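Local coordinates for Endonuclease/exonuclease/phosphatase (Leptotrichia buccalis C-1013-b, PDB 3TEB), which probably acts as a metal-dependent hydrolase of the DNase I-like endonuclease/exonuclease/phosphatase family, perhaps cleaving nucleic acid, at residues Q41-L46 against E58-W63; K22-A27 against L66-K71; N83-F88 against R118-R123. One frame throughout, in Å; residues are numbered along the deposited sequence.

Interaction 1 of 3, residues Q41-L46 against E58-W63. With MG (magnesium ion), chain C.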
ATOM      1  N   GLN A  41       1.399  -3.794  -1.217  1.00 24.67           N
ATOM      2  CA  GLN A  41       0.999  -4.924  -0.392  1.00 24.22           C
ATOM      3  C   GLN A  41       1.130  -6.228  -1.172  1.00 23.90           C
ATOM      4  O   GLN A  41       1.261  -6.229  -2.407  1.00 23.80           O
ATOM      5  CB  GLN A  41      -0.431  -4.754   0.114  1.00 24.39           C
ATOM      6  CG  GLN A  41      -0.709  -3.428   0.799  1.00 25.62           C
ATOM      7  CD  GLN A  41      -0.907  -2.291  -0.192  1.00 27.98           C
ATOM      8  OE1 GLN A  41      -1.550  -2.467  -1.235  1.00 30.60           O
ATOM      9  NE2 GLN A  41      -0.349  -1.121   0.120  1.00 28.06           N
ATOM     10  N   GLU A  42       1.063  -7.341  -0.445  1.00 23.84           N
ATOM     11  CA  GLU A  42       1.265  -8.678  -1.018  1.00 23.99           C
ATOM     12  C   GLU A  42       2.588  -8.674  -1.813  1.00 23.78           C
ATOM     13  O   GLU A  42       2.635  -9.049  -2.971  1.00 23.99           O
ATOM     14  CB  GLU A  42       0.041  -9.181  -1.850  1.00 24.17           C
ATOM     15  CG  GLU A  42      -1.296  -9.375  -1.067  1.00 26.79           C
ATOM     16  CD  GLU A  42      -2.334 -10.303  -1.772  1.00 31.63           C
ATOM     17  OE1 GLU A  42      -2.066 -11.519  -1.947  1.00 34.87           O
ATOM     18  OE2 GLU A  42      -3.447  -9.843  -2.131  1.00 33.11           O
ATOM     19  N   VAL A  43       3.653  -8.205  -1.178  1.00 23.64           N
ATOM     20  CA  VAL A  43       4.983  -8.222  -1.773  1.00 23.68           C
ATOM     21  C   VAL A  43       5.665  -9.475  -1.264  1.00 23.80           C
ATOM     22  O   VAL A  43       5.831  -9.632  -0.058  1.00 24.28           O
ATOM     23  CB  VAL A  43       5.806  -6.981  -1.362  1.00 23.66           C
ATOM     24  CG1 VAL A  43       7.239  -7.124  -1.798  1.00 23.81           C
ATOM     25  CG2 VAL A  43       5.208  -5.728  -1.963  1.00 23.51           C
ATOM     26  N   ASN A  44       6.054 -10.367  -2.173  1.00 23.71           N
ATOM     27  CA  ASN A  44       6.541 -11.697  -1.782  1.00 23.55           C
ATOM     28  C   ASN A  44       7.998 -11.944  -2.120  1.00 23.69           C
ATOM     29  O   ASN A  44       8.550 -11.358  -3.058  1.00 23.74           O
ATOM     30  CB  ASN A  44       5.693 -12.812  -2.421  1.00 23.61           C
ATOM     31  CG  ASN A  44       4.208 -12.710  -2.084  1.00 23.70           C
ATOM     32  OD1 ASN A  44       3.829 -12.591  -0.923  1.00 25.56           O
ATOM     33  ND2 ASN A  44       3.361 -12.774  -3.107  1.00 23.89           N
ATOM     34  N   GLN A  45       8.607 -12.826  -1.340  1.00 23.01           N
ATOM     35  CA  GLN A  45       9.919 -13.383  -1.656  1.00 22.17           C
ATOM     36  C   GLN A  45       9.967 -14.858  -1.251  1.00 22.73           C
ATOM     37  O   GLN A  45       9.234 -15.303  -0.361  1.00 23.47           O
ATOM     38  CB  GLN A  45      11.019 -12.606  -0.946  1.00 21.71           C
ATOM     39  CG  GLN A  45      11.060 -12.802   0.575  1.00 22.26           C
ATOM     40  CD  GLN A  45      12.090 -11.924   1.266  1.00 22.51           C
ATOM     41  OE1 GLN A  45      12.689 -11.033   0.653  1.00 23.44           O
ATOM     42  NE2 GLN A  45      12.304 -12.178   2.549  1.00 22.98           N
ATOM     43  N   LEU A  46      10.833 -15.617  -1.907  1.00 23.04           N
ATOM     44  CA  LEU A  46      10.975 -17.032  -1.600  1.00 24.30           C
ATOM     45  C   LEU A  46      11.743 -17.252  -0.311  1.00 24.71           C
ATOM     46  O   LEU A  46      12.880 -16.810  -0.192  1.00 24.43           O
ATOM     47  CB  LEU A  46      11.700 -17.733  -2.735  1.00 24.37           C
ATOM     48  CG  LEU A  46      10.841 -18.083  -3.932  1.00 26.07           C
ATOM     49  CD1 LEU A  46      11.717 -18.235  -5.169  1.00 28.46           C
ATOM     50  CD2 LEU A  46      10.071 -19.356  -3.651  1.00 28.10           C
ATOM     51  N   GLU A  58      16.889 -12.718  -2.365  1.00 27.54           N
ATOM     52  CA  GLU A  58      16.962 -12.582  -3.818  1.00 30.07           C
ATOM     53  C   GLU A  58      15.597 -12.758  -4.437  1.00 29.91           C
ATOM     54  O   GLU A  58      14.799 -13.604  -4.018  1.00 29.39           O
ATOM     55  CB  GLU A  58      17.896 -13.612  -4.424  1.00 31.89           C
ATOM     56  CG  GLU A  58      19.359 -13.289  -4.295  1.00 37.62           C
ATOM     57  CD  GLU A  58      20.242 -14.368  -4.937  1.00 46.65           C
ATOM     58  OE1 GLU A  58      20.243 -14.511  -6.200  1.00 50.08           O
ATOM     59  OE2 GLU A  58      20.939 -15.077  -4.165  1.00 49.50           O
ATOM     60  N   GLU A  59      15.349 -11.940  -5.450  1.00 31.03           N
ATOM     61  CA  GLU A  59      14.107 -11.970  -6.237  1.00 31.61           C
ATOM     62  C   GLU A  59      12.867 -11.506  -5.445  1.00 29.16           C
ATOM     63  O   GLU A  59      11.745 -11.714  -5.883  1.00 29.33           O
ATOM     64  CB  GLU A  59      13.866 -13.348  -6.899  1.00 33.05           C
ATOM     65  CG  GLU A  59      14.822 -13.761  -8.034  1.00 40.00           C
ATOM     66  CD  GLU A  59      14.427 -15.134  -8.658  1.00 48.58           C
ATOM     67  OE1 GLU A  59      14.750 -15.371  -9.863  1.00 52.54           O
ATOM     68  OE2 GLU A  59      13.778 -15.973  -7.948  1.00 51.10           O
ATOM     69  N   ASN A  60      13.072 -10.878  -4.288  1.00 26.74           N
ATOM     70  CA  ASN A  60      12.001 -10.127  -3.636  1.00 25.29           C
ATOM     71  C   ASN A  60      11.343  -9.193  -4.662  1.00 25.68           C
ATOM     72  O   ASN A  60      12.018  -8.432  -5.350  1.00 26.00           O
ATOM     73  CB  ASN A  60      12.542  -9.358  -2.421  1.00 24.98           C
ATOM     74  CG  ASN A  60      11.490  -8.468  -1.761  1.00 25.39           C
ATOM     75  OD1 ASN A  60      10.947  -7.550  -2.385  1.00 26.41           O
ATOM     76  ND2 ASN A  60      11.213  -8.729  -0.487  1.00 24.47           N
ATOM     77  N   TYR A  61      10.025  -9.276  -4.776  1.00 25.57           N
ATOM     78  CA  TYR A  61       9.320  -8.584  -5.852  1.00 25.10           C
ATOM     79  C   TYR A  61       9.661  -7.106  -5.905  1.00 24.28           C
ATOM     80  O   TYR A  61       9.928  -6.558  -6.971  1.00 23.89           O
ATOM     81  CB  TYR A  61       7.821  -8.773  -5.685  1.00 25.50           C
ATOM     82  CG  TYR A  61       6.966  -8.114  -6.750  1.00 26.32           C
ATOM     83  CD1 TYR A  61       6.402  -8.862  -7.785  1.00 27.08           C
ATOM     84  CD2 TYR A  61       6.691  -6.746  -6.707  1.00 26.99           C
ATOM     85  CE1 TYR A  61       5.598  -8.262  -8.746  1.00 27.59           C
ATOM     86  CE2 TYR A  61       5.889  -6.139  -7.667  1.00 27.29           C
ATOM     87  CZ  TYR A  61       5.350  -6.902  -8.676  1.00 27.36           C
ATOM     88  OH  TYR A  61       4.564  -6.290  -9.612  1.00 27.73           O
ATOM     89  N   ALA A  62       9.654  -6.478  -4.731  1.00 24.23           N
ATOM     90  CA  ALA A  62       9.922  -5.047  -4.586  1.00 23.90           C
ATOM     91  C   ALA A  62      11.342  -4.701  -5.034  1.00 23.95           C
ATOM     92  O   ALA A  62      11.554  -3.752  -5.786  1.00 23.85           O
ATOM     93  CB  ALA A  62       9.682  -4.624  -3.162  1.00 23.75           C
ATOM     94  N   TRP A  63      12.309  -5.492  -4.590  1.00 24.53           N
ATOM     95  CA  TRP A  63      13.681  -5.302  -5.003  1.00 25.30           C
ATOM     96  C   TRP A  63      13.819  -5.416  -6.521  1.00 25.78           C
ATOM     97  O   TRP A  63      14.483  -4.595  -7.149  1.00 26.14           O
ATOM     98  CB  TRP A  63      14.568  -6.305  -4.295  1.00 25.76           C
ATOM     99  CG  TRP A  63      15.989  -6.198  -4.656  1.00 28.62           C
ATOM    100  CD1 TRP A  63      16.698  -7.072  -5.419  1.00 30.80           C
ATOM    101  CD2 TRP A  63      16.899  -5.159  -4.277  1.00 31.94           C
ATOM    102  NE1 TRP A  63      18.000  -6.651  -5.541  1.00 33.30           N
ATOM    103  CE2 TRP A  63      18.156  -5.479  -4.849  1.00 33.75           C
ATOM    104  CE3 TRP A  63      16.779  -3.984  -3.508  1.00 33.53           C
ATOM    105  CZ2 TRP A  63      19.292  -4.669  -4.683  1.00 35.91           C
ATOM    106  CZ3 TRP A  63      17.911  -3.171  -3.339  1.00 35.67           C
ATOM    107  CH2 TRP A  63      19.155  -3.525  -3.928  1.00 36.95           C
TER
HETATM  108 MG    MG C 301      -4.582 -10.866  -3.058  1.00 32.96          MG
HETATM  109  O   HOH W   1      12.042 -14.483  -4.289  1.00 39.58           O
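The N-cap of helix 61-69, Asn60, is docked against Gln45 on strand 37-46 of this DNase I-like fold, and the strand also carries the magnesium ligand Glu42. The backbone holds the helix start directly: Tyr61 N donates to Asn44 O at 3.1 Å. Asn60 CG is anti to the backbone N (chi1 176°), and its amide serves both sides. ND2 gives a nearly straight bond to Gln45 OE1 (3.0 Å); OE1 lies in the amide plane of Asn60, while ND2 sits above the carbonyl plane of Gln45, and the two amides are almost perpendicular. Gln45 OE1 also accepts from Arg57 N. On the other branch, Asn60 OD1 caps the helix through weak bonds from Ala62 N and Trp63 N. An alanine at Asn60 would probably leave these two helix N-H groups without their side-chain cap and Gln45 OE1 with one donor fewer. Val43 CG1 packs 3.8 Å from Ala62 CB and equally near Asn60 OD1, while Trp81 packs against Val43, Gln45 and Asn60. A water bridges Leu46 N and Glu58 O. Where the chain turns a corner, Glu42 OE2 binds the magnesium ion at 1.8 Å.

Interaction 2 of 3, residues K22-A27 against L66-K71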
ATOM      1  N   LYS A  22       4.294  -7.477 -16.480  1.00 33.32           N
ATOM      2  CA  LYS A  22       3.523  -6.711 -15.514  1.00 32.09           C
ATOM      3  C   LYS A  22       4.420  -5.864 -14.604  1.00 31.29           C
ATOM      4  O   LYS A  22       4.144  -4.672 -14.387  1.00 31.13           O
ATOM      5  CB  LYS A  22       2.608  -7.634 -14.714  1.00 31.83           C
ATOM      6  CG  LYS A  22       1.361  -8.021 -15.470  1.00 32.24           C
ATOM      7  CD  LYS A  22       0.627  -9.155 -14.804  1.00 32.61           C
ATOM      8  CE  LYS A  22      -0.704  -9.398 -15.499  1.00 33.80           C
ATOM      9  NZ  LYS A  22      -1.360 -10.695 -15.124  1.00 34.50           N
ATOM     10  N   ILE A  23       5.496  -6.469 -14.088  1.00 30.48           N
ATOM     11  CA  ILE A  23       6.553  -5.706 -13.412  1.00 29.93           C
ATOM     12  C   ILE A  23       7.018  -4.562 -14.314  1.00 30.58           C
ATOM     13  O   ILE A  23       7.066  -3.419 -13.886  1.00 30.52           O
ATOM     14  CB  ILE A  23       7.760  -6.581 -13.018  1.00 29.58           C
ATOM     15  CG1 ILE A  23       7.400  -7.466 -11.837  1.00 28.91           C
ATOM     16  CG2 ILE A  23       8.957  -5.722 -12.654  1.00 29.00           C
ATOM     17  CD1 ILE A  23       8.375  -8.602 -11.619  1.00 28.87           C
ATOM     18  N   ASP A  24       7.324  -4.866 -15.568  1.00 31.33           N
ATOM     19  CA  ASP A  24       7.811  -3.850 -16.470  1.00 32.51           C
ATOM     20  C   ASP A  24       6.834  -2.681 -16.645  1.00 32.75           C
ATOM     21  O   ASP A  24       7.255  -1.528 -16.617  1.00 32.95           O
ATOM     22  CB  ASP A  24       8.173  -4.456 -17.811  1.00 33.22           C
ATOM     23  CG  ASP A  24       9.217  -3.642 -18.543  1.00 35.33           C
ATOM     24  OD1 ASP A  24      10.361  -3.556 -18.018  1.00 36.55           O
ATOM     25  OD2 ASP A  24       8.893  -3.102 -19.637  1.00 36.89           O
ATOM     26  N   ILE A  25       5.545  -2.985 -16.822  1.00 32.68           N
ATOM     27  CA  ILE A  25       4.486  -1.972 -16.879  1.00 32.71           C
ATOM     28  C   ILE A  25       4.544  -1.085 -15.633  1.00 32.28           C
ATOM     29  O   ILE A  25       4.529   0.140 -15.716  1.00 32.57           O
ATOM     30  CB  ILE A  25       3.067  -2.592 -16.862  1.00 32.74           C
ATOM     31  CG1 ILE A  25       2.884  -3.737 -17.876  1.00 33.44           C
ATOM     32  CG2 ILE A  25       2.013  -1.492 -16.958  1.00 33.06           C
ATOM     33  CD1 ILE A  25       2.428  -3.335 -19.221  1.00 35.30           C
ATOM     34  N   LEU A  26       4.584  -1.719 -14.469  1.00 31.58           N
ATOM     35  CA  LEU A  26       4.598  -0.990 -13.211  1.00 31.01           C
ATOM     36  C   LEU A  26       5.800  -0.073 -13.142  1.00 31.35           C
ATOM     37  O   LEU A  26       5.646   1.110 -12.884  1.00 31.46           O
ATOM     38  CB  LEU A  26       4.607  -1.972 -12.045  1.00 30.58           C
ATOM     39  CG  LEU A  26       4.585  -1.504 -10.595  1.00 29.97           C
ATOM     40  CD1 LEU A  26       3.517  -0.440 -10.325  1.00 29.29           C
ATOM     41  CD2 LEU A  26       4.355  -2.754  -9.751  1.00 30.05           C
ATOM     42  N   ALA A  27       6.987  -0.623 -13.395  1.00 31.84           N
ATOM     43  CA  ALA A  27       8.231   0.141 -13.393  1.00 32.87           C
ATOM     44  C   ALA A  27       8.189   1.338 -14.339  1.00 34.34           C
ATOM     45  O   ALA A  27       8.374   2.463 -13.887  1.00 34.75           O
ATOM     46  CB  ALA A  27       9.409  -0.750 -13.702  1.00 32.67           C
ATOM     47  N   LEU A  66      12.398  -2.275  -8.161  1.00 30.74           N
ATOM     48  CA  LEU A  66      13.413  -1.257  -8.055  1.00 32.63           C
ATOM     49  C   LEU A  66      14.544  -1.387  -9.080  1.00 34.38           C
ATOM     50  O   LEU A  66      14.922  -0.392  -9.699  1.00 35.01           O
ATOM     51  CB  LEU A  66      13.991  -1.249  -6.649  1.00 32.86           C
ATOM     52  CG  LEU A  66      14.485   0.143  -6.260  1.00 34.21           C
ATOM     53  CD1 LEU A  66      13.300   0.988  -5.841  1.00 34.98           C
ATOM     54  CD2 LEU A  66      15.535   0.072  -5.151  1.00 36.19           C
ATOM     55  N   GLU A  67      15.092  -2.589  -9.255  1.00 36.04           N
ATOM     56  CA  GLU A  67      16.159  -2.772 -10.239  1.00 38.58           C
ATOM     57  C   GLU A  67      15.679  -2.522 -11.657  1.00 38.52           C
ATOM     58  O   GLU A  67      16.430  -2.022 -12.492  1.00 39.12           O
ATOM     59  CB  GLU A  67      16.819  -4.140 -10.114  1.00 39.83           C
ATOM     60  CG  GLU A  67      18.023  -4.108  -9.183  1.00 45.58           C
ATOM     61  CD  GLU A  67      18.757  -5.461  -9.047  1.00 52.67           C
ATOM     62  OE1 GLU A  67      19.775  -5.497  -8.306  1.00 56.66           O
ATOM     63  OE2 GLU A  67      18.335  -6.480  -9.656  1.00 54.77           O
ATOM     64  N   THR A  68      14.418  -2.857 -11.918  1.00 38.11           N
ATOM     65  CA  THR A  68      13.787  -2.582 -13.210  1.00 38.24           C
ATOM     66  C   THR A  68      13.547  -1.089 -13.365  1.00 38.70           C
ATOM     67  O   THR A  68      13.720  -0.536 -14.439  1.00 39.16           O
ATOM     68  CB  THR A  68      12.448  -3.328 -13.359  1.00 37.60           C
ATOM     69  OG1 THR A  68      12.657  -4.723 -13.125  1.00 37.94           O
ATOM     70  CG2 THR A  68      11.862  -3.138 -14.755  1.00 37.23           C
ATOM     71  N   LEU A  69      13.152  -0.443 -12.278  1.00 39.04           N
ATOM     72  CA  LEU A  69      12.907   0.978 -12.290  1.00 40.07           C
ATOM     73  C   LEU A  69      14.154   1.731 -12.728  1.00 42.26           C
ATOM     74  O   LEU A  69      14.059   2.725 -13.436  1.00 42.77           O
ATOM     75  CB  LEU A  69      12.452   1.417 -10.907  1.00 39.48           C
ATOM     76  CG  LEU A  69      12.021   2.859 -10.684  1.00 39.82           C
ATOM     77  CD1 LEU A  69      11.096   3.384 -11.793  1.00 40.26           C
ATOM     78  CD2 LEU A  69      11.364   2.963  -9.318  1.00 39.15           C
ATOM     79  N   GLN A  70      15.322   1.235 -12.327  1.00 44.52           N
ATOM     80  CA  GLN A  70      16.601   1.873 -12.643  1.00 47.68           C
ATOM     81  C   GLN A  70      16.879   1.886 -14.124  1.00 49.05           C
ATOM     82  O   GLN A  70      17.731   2.631 -14.579  1.00 50.58           O
ATOM     83  CB  GLN A  70      17.756   1.164 -11.947  1.00 48.48           C
ATOM     84  CG  GLN A  70      17.889   1.460 -10.450  1.00 50.89           C
ATOM     85  CD  GLN A  70      18.801   0.450  -9.745  1.00 53.79           C
ATOM     86  OE1 GLN A  70      19.640  -0.207 -10.388  1.00 55.79           O
ATOM     87  NE2 GLN A  70      18.633   0.315  -8.422  1.00 53.79           N
ATOM     88  N   LYS A  71      16.160   1.057 -14.867  1.00 49.37           N
ATOM     89  CA  LYS A  71      16.323   0.926 -16.310  1.00 50.73           C
ATOM     90  C   LYS A  71      15.715   2.122 -17.021  1.00 50.93           C
ATOM     91  O   LYS A  71      16.114   2.458 -18.128  1.00 51.50           O
ATOM     92  CB  LYS A  71      15.565  -0.316 -16.764  1.00 50.37           C
ATOM     93  CG  LYS A  71      16.327  -1.345 -17.550  1.00 52.47           C
ATOM     94  CD  LYS A  71      15.475  -2.614 -17.607  1.00 53.32           C
ATOM     95  CE  LYS A  71      16.254  -3.818 -18.122  1.00 55.83           C
ATOM     96  NZ  LYS A  71      15.737  -5.057 -17.492  1.00 56.02           N
TER
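The carboxylate of Asp24 is gripped from two directions, OD1 hydrogen-bonded to the hydroxyl of Tyr72 and OD2 in a salt bridge with Arg28 NE, and it leans against Thr68 where helix 19-33 packs on helix 61-69. Of its two oxygens, OD1 is the one that meets the neighbouring helix, 3.6 Å from Thr68 CG2, with the two side chains crossing at about a right angle. No hydrogen bond joins the two segments, so van der Waals contacts of methyl groups, with each other and with oxygens, carry the interface.

Thr68 is its centre. Its OG1 lies beside its own backbone N (chi1 -54°) and is hydrogen-bonded to Val64 O, one turn earlier in the same helix, which ties the hydroxyl to its own helix and leaves CG2 as the branch that meets Asp24 and Ala27. CG2 touches Ala27 CB at 3.6 Å, and Ile23 CG2 closes on the hydroxyl side, 3.9 Å from Thr68 OG1. The small side chain of Ala27 lets the backbones come close, its CA standing 4.9 Å from Leu69 CA. Leu65, a turn before Leu69, also packs on Ala27, and Tyr61 reaches Ile23 and Leu26, so the helix pair is joined along about two turns of helix 61-69. The contact is plain interhelical packing, away from the metal site. Leu69 sends its isobutyl end past Ala27 toward Ile30 and Ala31, and its CD1 rests 3.6 Å from Ala27 O.

Interaction 3 of 3, residues N83-F88 against R118-R123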
ATOM      1  N   ASN A  83       8.454  -8.325   6.359  1.00 23.53           N
ATOM      2  CA  ASN A  83       7.741  -9.598   6.242  1.00 23.51           C
ATOM      3  C   ASN A  83       6.591  -9.655   7.245  1.00 23.19           C
ATOM      4  O   ASN A  83       6.741  -9.152   8.358  1.00 23.26           O
ATOM      5  CB  ASN A  83       8.742 -10.755   6.416  1.00 23.89           C
ATOM      6  CG  ASN A  83       8.103 -12.041   6.908  1.00 25.74           C
ATOM      7  OD1 ASN A  83       7.480 -12.781   6.151  1.00 28.75           O
ATOM      8  ND2 ASN A  83       8.291 -12.328   8.187  1.00 28.07           N
ATOM      9  N   SER A  84       5.452 -10.235   6.850  1.00 23.01           N
ATOM     10  CA  SER A  84       4.294 -10.393   7.754  1.00 23.20           C
ATOM     11  C   SER A  84       4.154 -11.804   8.269  1.00 23.11           C
ATOM     12  O   SER A  84       4.130 -12.022   9.484  1.00 23.51           O
ATOM     13  CB  SER A  84       2.971 -10.028   7.084  1.00 23.41           C
ATOM     14  OG  SER A  84       2.861  -8.636   6.869  1.00 25.29           O
ATOM     15  N   HIS A  85       4.030 -12.749   7.340  1.00 22.99           N
ATOM     16  CA  HIS A  85       3.766 -14.147   7.653  1.00 22.93           C
ATOM     17  C   HIS A  85       4.159 -15.035   6.465  1.00 22.80           C
ATOM     18  O   HIS A  85       4.405 -14.537   5.361  1.00 22.74           O
ATOM     19  CB  HIS A  85       2.282 -14.332   7.974  1.00 23.15           C
ATOM     20  CG  HIS A  85       1.362 -13.844   6.893  1.00 24.29           C
ATOM     21  ND1 HIS A  85       0.557 -12.736   7.042  1.00 25.22           N
ATOM     22  CD2 HIS A  85       1.125 -14.310   5.644  1.00 25.44           C
ATOM     23  CE1 HIS A  85      -0.137 -12.543   5.932  1.00 25.68           C
ATOM     24  NE2 HIS A  85       0.189 -13.485   5.067  1.00 25.29           N
ATOM     25  N   ILE A  86       4.221 -16.346   6.701  1.00 22.87           N
ATOM     26  CA  ILE A  86       4.337 -17.342   5.637  1.00 23.04           C
ATOM     27  C   ILE A  86       3.118 -17.261   4.710  1.00 23.52           C
ATOM     28  O   ILE A  86       1.990 -17.386   5.152  1.00 23.72           O
ATOM     29  CB  ILE A  86       4.491 -18.763   6.232  1.00 23.03           C
ATOM     30  CG1 ILE A  86       5.882 -18.919   6.854  1.00 23.00           C
ATOM     31  CG2 ILE A  86       4.276 -19.820   5.176  1.00 22.92           C
ATOM     32  CD1 ILE A  86       5.950 -19.964   7.948  1.00 23.43           C
ATOM     33  N   GLY A  87       3.344 -17.048   3.424  1.00 24.22           N
ATOM     34  CA  GLY A  87       2.234 -16.747   2.536  1.00 25.59           C
ATOM     35  C   GLY A  87       1.678 -17.893   1.718  1.00 26.87           C
ATOM     36  O   GLY A  87       1.379 -18.972   2.231  1.00 27.25           O
ATOM     37  N   PHE A  88       1.503 -17.624   0.431  1.00 27.83           N
ATOM     38  CA  PHE A  88       1.139 -18.633  -0.535  1.00 29.23           C
ATOM     39  C   PHE A  88       2.390 -19.424  -0.883  1.00 29.24           C
ATOM     40  O   PHE A  88       3.469 -18.850  -0.999  1.00 29.15           O
ATOM     41  CB  PHE A  88       0.561 -17.961  -1.786  1.00 29.78           C
ATOM     42  CG  PHE A  88      -0.797 -17.349  -1.568  1.00 31.64           C
ATOM     43  CD1 PHE A  88      -1.952 -18.130  -1.663  1.00 33.82           C
ATOM     44  CD2 PHE A  88      -0.927 -15.996  -1.254  1.00 33.10           C
ATOM     45  CE1 PHE A  88      -3.223 -17.566  -1.453  1.00 34.41           C
ATOM     46  CE2 PHE A  88      -2.189 -15.423  -1.041  1.00 33.43           C
ATOM     47  CZ  PHE A  88      -3.335 -16.212  -1.135  1.00 33.75           C
ATOM     48  N   ARG A 118       3.451 -17.882  11.381  1.00 22.58           N
ATOM     49  CA  ARG A 118       2.674 -19.060  11.046  1.00 23.72           C
ATOM     50  C   ARG A 118       1.159 -18.842  10.991  1.00 23.93           C
ATOM     51  O   ARG A 118       0.414 -19.807  10.919  1.00 24.22           O
ATOM     52  CB  ARG A 118       2.979 -20.170  12.036  1.00 23.94           C
ATOM     53  CG  ARG A 118       4.296 -20.833  11.806  1.00 26.12           C
ATOM     54  CD  ARG A 118       4.965 -21.243  13.099  1.00 28.99           C
ATOM     55  NE  ARG A 118       4.001 -21.556  14.156  1.00 31.87           N
ATOM     56  CZ  ARG A 118       3.502 -22.769  14.405  1.00 32.96           C
ATOM     57  NH1 ARG A 118       3.870 -23.816  13.665  1.00 33.90           N
ATOM     58  NH2 ARG A 118       2.636 -22.933  15.409  1.00 33.73           N
ATOM     59  N   THR A 119       0.704 -17.593  11.030  1.00 24.26           N
ATOM     60  CA  THR A 119      -0.726 -17.281  11.009  1.00 25.03           C
ATOM     61  C   THR A 119      -1.013 -16.296   9.905  1.00 25.27           C
ATOM     62  O   THR A 119      -0.390 -15.238   9.831  1.00 25.21           O
ATOM     63  CB  THR A 119      -1.169 -16.652  12.334  1.00 25.08           C
ATOM     64  OG1 THR A 119      -0.813 -17.531  13.400  1.00 26.88           O
ATOM     65  CG2 THR A 119      -2.686 -16.398  12.372  1.00 25.41           C
ATOM     66  N   ILE A 120      -1.971 -16.646   9.055  1.00 26.14           N
ATOM     67  CA  ILE A 120      -2.330 -15.835   7.902  1.00 27.00           C
ATOM     68  C   ILE A 120      -2.749 -14.430   8.333  1.00 26.74           C
ATOM     69  O   ILE A 120      -2.517 -13.458   7.599  1.00 27.12           O
ATOM     70  CB  ILE A 120      -3.463 -16.526   7.073  1.00 28.31           C
ATOM     71  CG1 ILE A 120      -2.937 -17.796   6.415  1.00 29.50           C
ATOM     72  CG2 ILE A 120      -4.035 -15.602   5.976  1.00 29.67           C
ATOM     73  CD1 ILE A 120      -1.750 -17.528   5.465  1.00 32.24           C
ATOM     74  N   SER A 121      -3.348 -14.319   9.523  1.00 26.01           N
ATOM     75  CA  SER A 121      -3.881 -13.038   9.967  1.00 25.88           C
ATOM     76  C   SER A 121      -2.890 -12.109  10.688  1.00 24.59           C
ATOM     77  O   SER A 121      -3.253 -10.995  11.055  1.00 25.09           O
ATOM     78  CB  SER A 121      -5.153 -13.232  10.784  1.00 26.53           C
ATOM     79  OG  SER A 121      -4.883 -14.018  11.912  1.00 27.50           O
ATOM     80  N   ALA A 122      -1.648 -12.543  10.871  1.00 23.05           N
ATOM     81  CA  ALA A 122      -0.602 -11.665  11.391  1.00 21.81           C
ATOM     82  C   ALA A 122      -0.187 -10.664  10.325  1.00 21.34           C
ATOM     83  O   ALA A 122       0.244 -11.053   9.250  1.00 21.74           O
ATOM     84  CB  ALA A 122       0.591 -12.475  11.834  1.00 21.53           C
ATOM     85  N   ARG A 123      -0.317  -9.376  10.606  1.00 20.68           N
ATOM     86  CA  ARG A 123       0.007  -8.366   9.598  1.00 20.28           C
ATOM     87  C   ARG A 123       0.943  -7.309  10.125  1.00 19.75           C
ATOM     88  O   ARG A 123       0.629  -6.616  11.078  1.00 20.04           O
ATOM     89  CB  ARG A 123      -1.261  -7.693   9.084  1.00 20.72           C
ATOM     90  CG  ARG A 123      -2.314  -8.644   8.573  1.00 21.59           C
ATOM     91  CD  ARG A 123      -1.852  -9.297   7.302  1.00 23.15           C
ATOM     92  NE  ARG A 123      -2.718 -10.410   6.935  1.00 25.91           N
ATOM     93  CZ  ARG A 123      -3.659 -10.346   5.999  1.00 27.42           C
ATOM     94  NH1 ARG A 123      -3.854  -9.221   5.320  1.00 28.73           N
ATOM     95  NH2 ARG A 123      -4.402 -11.410   5.737  1.00 28.71           N
TER
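His85, in a classic beta bulge that it forms with Ser84 opposite Glu93 of strand 91-99, is seated on the type I turn Thr119-Ala122 that leads into strand 124-132. One hydrogen bond crosses the contact: His85 ND1 donates to Ala122 O at 2.8 Å, almost straight and within both the imidazole and the carbonyl planes, which fixes the rotation of the ring. His85 CG lies between the backbone N and the carbonyl carbon (chi1 55°), the start of the course that takes the ring to the turn. A second set of bonds ties Arg123 back onto the turn. Arg123 NE donates to Ile120 O (3.1 Å) and its NH2 adds a weak bond to the same oxygen, while NH1 reaches His143 O. Ser84 OG bonds with Arg124 N, so the next residue along is tied back as well.

Over the ring face lies a CH-pi contact: Ile120 CA sits 4.2 Å from the centroid of the His85 ring, only 4° off its normal. Ile120 O lies over that face too, toward CE1. At the ring edge Arg123 NE stands 3.5 Å from His85 CE1, the guanidinium inclined by 56° to the imidazole. Arg123 also lies near the metal site, its side chain about 7 Å from that of Glu42.

Other contacts are van der Waals. Ser84 CB touches Ala122 O at 3.6 Å, Ile86 CD1 lies beside Arg118 CG at 4.3 Å, and Ile120 CD1 ends 3.8 Å from Ile86 O.

Overall arrangement
Interactions 1 and 2 lie on the same side of the chain's centre in the DNase I-like fold. They share helix 61-69, have centres 13 Å apart and touch through Tyr61; interaction 1 thus joins the pair of helices 19-33 and 61-69 to the strand that bears the magnesium ligand. Along the chain, interaction 1 falls between the two segments of interaction 2, and interaction 3 comes after both. Interactions 1 and 3, with centres 14 Å apart, reach the same mixed sheet through strands 37-46 and 78-84, and meet where Phe88 packs on Glu42. Interactions 2 and 3 do not touch, their nearest atoms being about 15 Å apart.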